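Side-chain contacts in mandelate racemase/muconate lactonizing protein (Paenibacillus sp., PDB 3V5C), which probably acts as a galacturonate dehydratase of the enolase superfamily, a lyase that binds magnesium and removes water from a sugar acid: residues 70-73 with 74-77; 149-152 with 153-157; 315-318 with 319-323. The protein carries 1 engineered substitution. All coordinates share one frame; numbering follows the deposited sequence.

Contact 1: residues 70-73 with 74-77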
loop_
_atom_site.group_PDB
_atom_site.type_symbol
_atom_site.label_atom_id
_atom_site.label_comp_id
_atom_site.label_asym_id
_atom_site.label_seq_id
_atom_site.Cartn_x
_atom_site.Cartn_y
_atom_site.Cartn_z
ATOM N N GLU A 70 16.088 15.661 -17.554
ATOM C CA GLU A 70 16.731 16.789 -18.219
ATOM C C GLU A 70 15.690 17.597 -18.989
ATOM O O GLU A 70 15.729 18.826 -19.005
ATOM C CB GLU A 70 17.820 16.285 -19.167
ATOM C CG GLU A 70 18.693 17.381 -19.779
ATOM C CD GLU A 70 18.044 18.049 -20.983
ATOM O OE1 GLU A 70 17.232 17.388 -21.666
ATOM O OE2 GLU A 70 18.339 19.237 -21.247
ATOM N N ASP A 71 14.740 16.887 -19.593
ATOM C CA ASP A 71 13.701 17.513 -20.400
ATOM C C ASP A 71 12.622 18.230 -19.579
ATOM O O ASP A 71 11.813 18.974 -20.125
ATOM C CB ASP A 71 13.048 16.467 -21.304
ATOM C CG ASP A 71 12.317 17.091 -22.468
ATOM O OD1 ASP A 71 12.944 17.900 -23.187
ATOM O OD2 ASP A 71 11.118 16.789 -22.650
ATOM N N VAL A 72 12.604 17.999 -18.271
ATOM C CA VAL A 72 11.631 18.649 -17.408
ATOM C C VAL A 72 12.195 19.898 -16.734
ATOM O O VAL A 72 11.436 20.783 -16.354
ATOM C CB VAL A 72 11.101 17.658 -16.348
ATOM C CG1 VAL A 72 10.062 18.316 -15.462
ATOM C CG2 VAL A 72 10.497 16.443 -17.039
ATOM N N ILE A 73 13.517 19.975 -16.591
ATOM C CA ILE A 73 14.135 21.168 -16.008
ATOM C C ILE A 73 13.712 22.388 -16.819
ATOM O O ILE A 73 13.742 22.346 -18.052
ATOM C CB ILE A 73 15.678 21.083 -15.993
ATOM C CG1 ILE A 73 16.142 19.828 -15.239
ATOM C CG2 ILE A 73 16.303 22.389 -15.435
ATOM C CD1 ILE A 73 15.594 19.686 -13.828
ATOM N N GLY A 74 13.305 23.453 -16.136
ATOM C CA GLY A 74 12.892 24.679 -16.804
ATOM C C GLY A 74 11.398 24.783 -17.064
ATOM O O GLY A 74 10.884 25.872 -17.334
ATOM N N ARG A 75 10.689 23.662 -16.998
ATOM C CA ARG A 75 9.241 23.694 -17.157
ATOM C C ARG A 75 8.540 24.365 -15.973
ATOM O O ARG A 75 8.988 24.269 -14.828
ATOM C CB ARG A 75 8.685 22.287 -17.414
ATOM C CG ARG A 75 9.151 21.658 -18.733
ATOM C CD ARG A 75 8.398 20.371 -19.019
ATOM N NE ARG A 75 8.992 19.570 -20.093
ATOM C CZ ARG A 75 8.425 19.361 -21.277
ATOM N NH1 ARG A 75 7.244 19.903 -21.556
ATOM N NH2 ARG A 75 9.039 18.611 -22.185
ATOM N N ARG A 76 7.449 25.069 -16.258
ATOM C CA ARG A 76 6.635 25.682 -15.213
ATOM C C ARG A 76 5.818 24.611 -14.488
ATOM O O ARG A 76 5.218 23.744 -15.128
ATOM C CB ARG A 76 5.712 26.745 -15.818
ATOM C CG ARG A 76 6.460 27.769 -16.668
ATOM C CD ARG A 76 5.539 28.833 -17.246
ATOM N NE ARG A 76 6.278 29.741 -18.130
ATOM C CZ ARG A 76 6.801 30.907 -17.757
ATOM N NH1 ARG A 76 6.668 31.345 -16.513
ATOM N NH2 ARG A 76 7.462 31.647 -18.638
ATOM N N LEU A 77 5.830 24.657 -13.159
ATOM C CA LEU A 77 5.054 23.702 -12.348
ATOM C C LEU A 77 3.594 23.644 -12.797
ATOM O O LEU A 77 3.010 22.563 -12.878
ATOM C CB LEU A 77 5.140 24.036 -10.853
ATOM C CG LEU A 77 4.234 23.218 -9.919
ATOM C CD1 LEU A 77 4.541 21.721 -10.010
ATOM C CD2 LEU A 77 4.409 23.700 -8.496
#
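Arg75 reaches back over a tight turn and grips Asp71 side-on with two guanidinium nitrogens, one holding its backbone carbonyl and the other its carboxylate. NE donates to the carbonyl oxygen, Arg75 NE to Asp71 O at 2.9 Å, while the terminal nitrogen forms a salt bridge, Arg75 NH2 to Asp71 OD2 at 2.8 Å. The carboxylate oxygen lies close to the guanidinium plane but is itself approached from above the carboxylate plane, since the two flat groups are turned 74° apart. An extended chain from CG to NE, with CG beside the backbone N (chi1 -65°), carries the guanidinium back to Asp71. Behind this clasp is a type II beta turn from Val72 to Arg75, closed by Arg75 N to Val72 O at 3.0 Å. Gly74 takes the third place in the turn with a positive phi of 94°, where a side chain would collide with Ile73 O. A leucine in place of Arg75 would probably leave the Asp71 carboxylate without its mate and free to turn. Val72 packs on Leu95 of helix 92-107 and, with Ile73, on Ile17 of strand 14-30, joining this surface loop to both elements.

Contact 2: residues 149-152 with 153-157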
loop_
_atom_site.group_PDB
_atom_site.type_symbol
_atom_site.label_atom_id
_atom_site.label_comp_id
_atom_site.label_asym_id
_atom_site.label_seq_id
_atom_site.Cartn_x
_atom_site.Cartn_y
_atom_site.Cartn_z
ATOM N N VAL A 149 1.871 -22.939 14.010
ATOM C CA VAL A 149 0.836 -22.044 14.513
ATOM C C VAL A 149 1.384 -21.159 15.632
ATOM O O VAL A 149 1.182 -19.943 15.641
ATOM C CB VAL A 149 -0.378 -22.822 15.045
ATOM C CG1 VAL A 149 -1.355 -21.892 15.731
ATOM C CG2 VAL A 149 -1.053 -23.604 13.920
ATOM N N ALA A 150 2.080 -21.770 16.589
ATOM C CA ALA A 150 2.692 -21.007 17.672
ATOM C C ALA A 150 3.622 -19.896 17.175
ATOM O O ALA A 150 3.581 -18.773 17.664
ATOM C CB ALA A 150 3.456 -21.950 18.608
ATOM N N LEU A 151 4.474 -20.227 16.217
ATOM C CA LEU A 151 5.404 -19.251 15.670
ATOM C C LEU A 151 4.662 -18.086 15.011
ATOM O O LEU A 151 4.999 -16.920 15.244
ATOM C CB LEU A 151 6.361 -19.922 14.701
ATOM C CG LEU A 151 7.464 -19.068 14.074
ATOM C CD1 LEU A 151 8.641 -19.938 13.651
ATOM C CD2 LEU A 151 6.940 -18.308 12.885
ATOM N N MET A 152 3.655 -18.403 14.211
ATOM C CA MET A 152 2.875 -17.359 13.551
ATOM C C MET A 152 2.053 -16.526 14.536
ATOM O O MET A 152 1.919 -15.307 14.363
ATOM C CB MET A 152 2.000 -17.945 12.444
ATOM C CG MET A 152 2.797 -18.595 11.337
ATOM S SD MET A 152 4.039 -17.541 10.551
ATOM C CE MET A 152 2.997 -16.178 9.998
ATOM N N GLN A 153 1.535 -17.157 15.591
ATOM C CA GLN A 153 0.853 -16.400 16.638
ATOM C C GLN A 153 1.817 -15.400 17.285
ATOM O O GLN A 153 1.458 -14.252 17.538
ATOM C CB GLN A 153 0.268 -17.325 17.712
ATOM C CG GLN A 153 -0.953 -18.099 17.272
ATOM C CD GLN A 153 -1.370 -19.121 18.319
ATOM O OE1 GLN A 153 -0.536 -19.869 18.833
ATOM N NE2 GLN A 153 -2.649 -19.133 18.653
ATOM N N GLU A 154 3.044 -15.846 17.555
ATOM C CA GLU A 154 4.042 -14.970 18.161
ATOM C C GLU A 154 4.349 -13.774 17.260
ATOM O O GLU A 154 4.558 -12.663 17.736
ATOM C CB GLU A 154 5.315 -15.749 18.494
ATOM C CG GLU A 154 6.340 -14.917 19.243
ATOM C CD GLU A 154 7.561 -15.728 19.643
ATOM O OE1 GLU A 154 7.469 -16.978 19.658
ATOM O OE2 GLU A 154 8.611 -15.115 19.931
ATOM N N GLU A 155 4.361 -14.005 15.954
ATOM C CA GLU A 155 4.606 -12.907 15.020
ATOM C C GLU A 155 3.452 -11.908 15.068
ATOM O O GLU A 155 3.673 -10.692 15.091
ATOM C CB GLU A 155 4.845 -13.438 13.597
ATOM C CG GLU A 155 6.173 -14.170 13.456
ATOM C CD GLU A 155 6.551 -14.458 12.031
ATOM O OE1 GLU A 155 5.667 -14.302 11.142
ATOM O OE2 GLU A 155 7.729 -14.825 11.785
ATOM N N ALA A 156 2.227 -12.414 15.127
ATOM C CA ALA A 156 1.070 -11.536 15.255
ATOM C C ALA A 156 1.173 -10.743 16.552
ATOM O O ALA A 156 0.921 -9.545 16.577
ATOM C CB ALA A 156 -0.225 -12.322 15.193
ATOM N N MET A 157 1.573 -11.415 17.628
ATOM C CA MET A 157 1.701 -10.732 18.905
ATOM C C MET A 157 2.802 -9.666 18.892
ATOM O O MET A 157 2.671 -8.653 19.588
ATOM C CB MET A 157 1.873 -11.740 20.044
ATOM C CG MET A 157 0.594 -12.508 20.331
ATOM S SD MET A 157 -0.856 -11.396 20.433
ATOM C CE MET A 157 -0.787 -10.859 22.149
#
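Gln153 and Val149 stand one helical turn apart and meet through both backbone and side chain. Among the backbone bonds, Gln153 N to Val149 O is short at 2.8 Å and nearly in line with the carbonyl; the regular i to i+4 pattern continues with Glu154 on Ala150, Glu155 on Leu151 and Ala156 on Met152. A van der Waals contact comes from the CG1 methyl of Val149, which lies anti to the backbone N (chi1 172°) and meets the amide carbon of Gln153, Val149 CG1 to Gln153 CD at 3.8 Å. That amide is held farther out by a hydrogen bond from Gln153 NE2 to Gly193 O. Contacts between apolar groups and a carboxylate gather round Glu155. Leu151 lies alongside it, pointing the same way, with Leu151 CD2 3.7 Å from Glu155 OE2. Met152, bent at chi2 and chi3, crosses to the other oxygen, bringing Met152 CE to 3.5 Å from Glu155 OE1. Asp138 OD2 also lies close to Glu155 OE1, a like-charge approach, while Glu155 OE2 has a long, weak ion pair with Arg28. Helix 145-161 is the crossover helix between parallel strands 126-135 and 167-170: Met152 and Glu155 rest on Leu135 of the first strand, while Val149 and Gln153 face helix 180-198.

Contact 3: residues 315-318 with 319-323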
loop_
_atom_site.group_PDB
_atom_site.type_symbol
_atom_site.label_atom_id
_atom_site.label_comp_id
_atom_site.label_asym_id
_atom_site.label_seq_id
_atom_site.Cartn_x
_atom_site.Cartn_y
_atom_site.Cartn_z
ATOM N N ASN A 315 7.880 -1.292 -0.712
ATOM C CA ASN A 315 8.225 0.123 -0.717
ATOM C C ASN A 315 7.669 0.831 0.511
ATOM O O ASN A 315 6.455 1.100 0.615
ATOM C CB ASN A 315 7.731 0.784 -2.010
ATOM C CG ASN A 315 8.247 2.187 -2.177
ATOM O OD1 ASN A 315 8.405 2.937 -1.200
ATOM N ND2 ASN A 315 8.511 2.569 -3.432
ATOM N N ALA A 316 8.550 1.113 1.467
ATOM C CA ALA A 316 8.132 1.696 2.730
ATOM C C ALA A 316 7.430 3.025 2.522
ATOM O O ALA A 316 6.489 3.350 3.244
ATOM C CB ALA A 316 9.319 1.857 3.679
ATOM N N TYR A 317 7.867 3.779 1.519
ATOM C CA TYR A 317 7.314 5.116 1.320
ATOM C C TYR A 317 5.813 5.057 1.058
ATOM O O TYR A 317 5.067 5.944 1.453
ATOM C CB TYR A 317 8.016 5.807 0.155
ATOM C CG TYR A 317 7.595 7.246 -0.039
ATOM C CD1 TYR A 317 6.530 7.572 -0.873
ATOM C CD2 TYR A 317 8.252 8.270 0.637
ATOM C CE1 TYR A 317 6.151 8.889 -1.050
ATOM C CE2 TYR A 317 7.872 9.615 0.472
ATOM C CZ TYR A 317 6.819 9.897 -0.378
ATOM O OH TYR A 317 6.428 11.199 -0.563
ATOM N N GLY A 318 5.367 3.996 0.387
ATOM C CA GLY A 318 3.963 3.856 0.039
ATOM C C GLY A 318 3.019 3.777 1.220
ATOM O O GLY A 318 1.834 4.077 1.087
ATOM N N ILE A 319 3.526 3.348 2.376
ATOM C CA ILE A 319 2.714 3.309 3.575
ATOM C C ILE A 319 2.183 4.694 3.924
ATOM O O ILE A 319 0.977 4.873 4.187
ATOM C CB ILE A 319 3.552 2.760 4.739
ATOM C CG1 ILE A 319 3.970 1.322 4.423
ATOM C CG2 ILE A 319 2.776 2.870 6.062
ATOM C CD1 ILE A 319 4.991 0.779 5.443
ATOM N N TYR A 320 3.089 5.669 3.926
ATOM C CA TYR A 320 2.783 7.028 4.357
ATOM C C TYR A 320 1.915 7.715 3.302
ATOM O O TYR A 320 0.945 8.401 3.625
ATOM C CB TYR A 320 4.103 7.767 4.687
ATOM C CG TYR A 320 4.926 6.854 5.573
ATOM C CD1 TYR A 320 4.572 6.666 6.906
ATOM C CD2 TYR A 320 5.965 6.091 5.057
ATOM C CE1 TYR A 320 5.260 5.766 7.710
ATOM C CE2 TYR A 320 6.670 5.202 5.858
ATOM C CZ TYR A 320 6.312 5.045 7.187
ATOM O OH TYR A 320 6.988 4.142 7.998
ATOM N N ALA A 321 2.235 7.467 2.038
ATOM C CA ALA A 321 1.416 7.935 0.914
ATOM C C ALA A 321 -0.023 7.455 1.043
ATOM O O ALA A 321 -0.970 8.224 0.904
ATOM C CB ALA A 321 2.019 7.469 -0.390
ATOM N N SER A 322 -0.192 6.162 1.311
ATOM C CA SER A 322 -1.520 5.584 1.513
ATOM C C SER A 322 -2.307 6.310 2.591
ATOM O O SER A 322 -3.501 6.577 2.446
ATOM C CB SER A 322 -1.407 4.108 1.904
ATOM O OG SER A 322 -0.782 3.348 0.888
ATOM N N GLY A 323 -1.648 6.597 3.709
ATOM C CA GLY A 323 -2.296 7.333 4.779
ATOM C C GLY A 323 -2.877 8.664 4.308
ATOM O O GLY A 323 -4.025 8.978 4.618
#
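Ser322 grips the carbonyl of Gly318 twice, through its hydroxyl and its backbone nitrogen, in the first turns of helix 317-325 in the barrel domain of this enolase-fold protein. Ser322 OG donates to Gly318 O at 2.7 Å and Ser322 N at 2.9 Å to the same Gly318 O, from opposite faces of the carbonyl plane. The hydroxyl gets there because OG sits beside its own backbone N (chi1 -61°), turned back toward the preceding turn. Such a bond lets a buried serine satisfy its hydroxyl within the helix. One residue earlier, Ala321 N meets Tyr317 O in the carbonyl plane and almost straight, with an angle of 174° at the hydrogen. At the start of the helix Asn315 accepts a weak capping bond, Tyr317 N to Asn315 OD1 at 2.9 Å, and Ile319 N donates to Ala316 O from above the carbonyl plane.

Packing surrounds these bonds. Ile319 CB lies over the centre of one face of the Tyr320 ring, 4.0 Å above its plane. Farther out, Tyr320 and Tyr317 make edge-to-face ring contacts with Tyr350 and Tyr97 respectively, and Ile319 packs on Val335 and Tyr337 of strand 335-337. Tyr317 CE1 comes within 4.4 Å of Ala321 CB, an apolar contact one turn along the helix. The Tyr320 ring also leans obliquely on the opening turn, its CE2 atom 3.2 Å from Ala316 O.

In the fold
Contacts 1, 2 and 3 follow one another along the chain and touch nowhere. Contacts 1 and 2 lie on opposite sides of the chain's centre, their own centres 51 Å apart; contact 3 is buried near the middle, its centre 26 Å from that of contact 1 and 25 Å from that of contact 2. The layout matches the two-part build of the enolase superfamily. Residues 70-77 lie beside the antiparallel sheet of the N-terminal part, whereas helices 145-161 and 317-325 belong to the barrel, flanking strands 126-135 and 335-337, which pair in parallel. Through Tyr97 and Ser60, contact 3 also touches the N-terminal part, so it lies where the two parts meet.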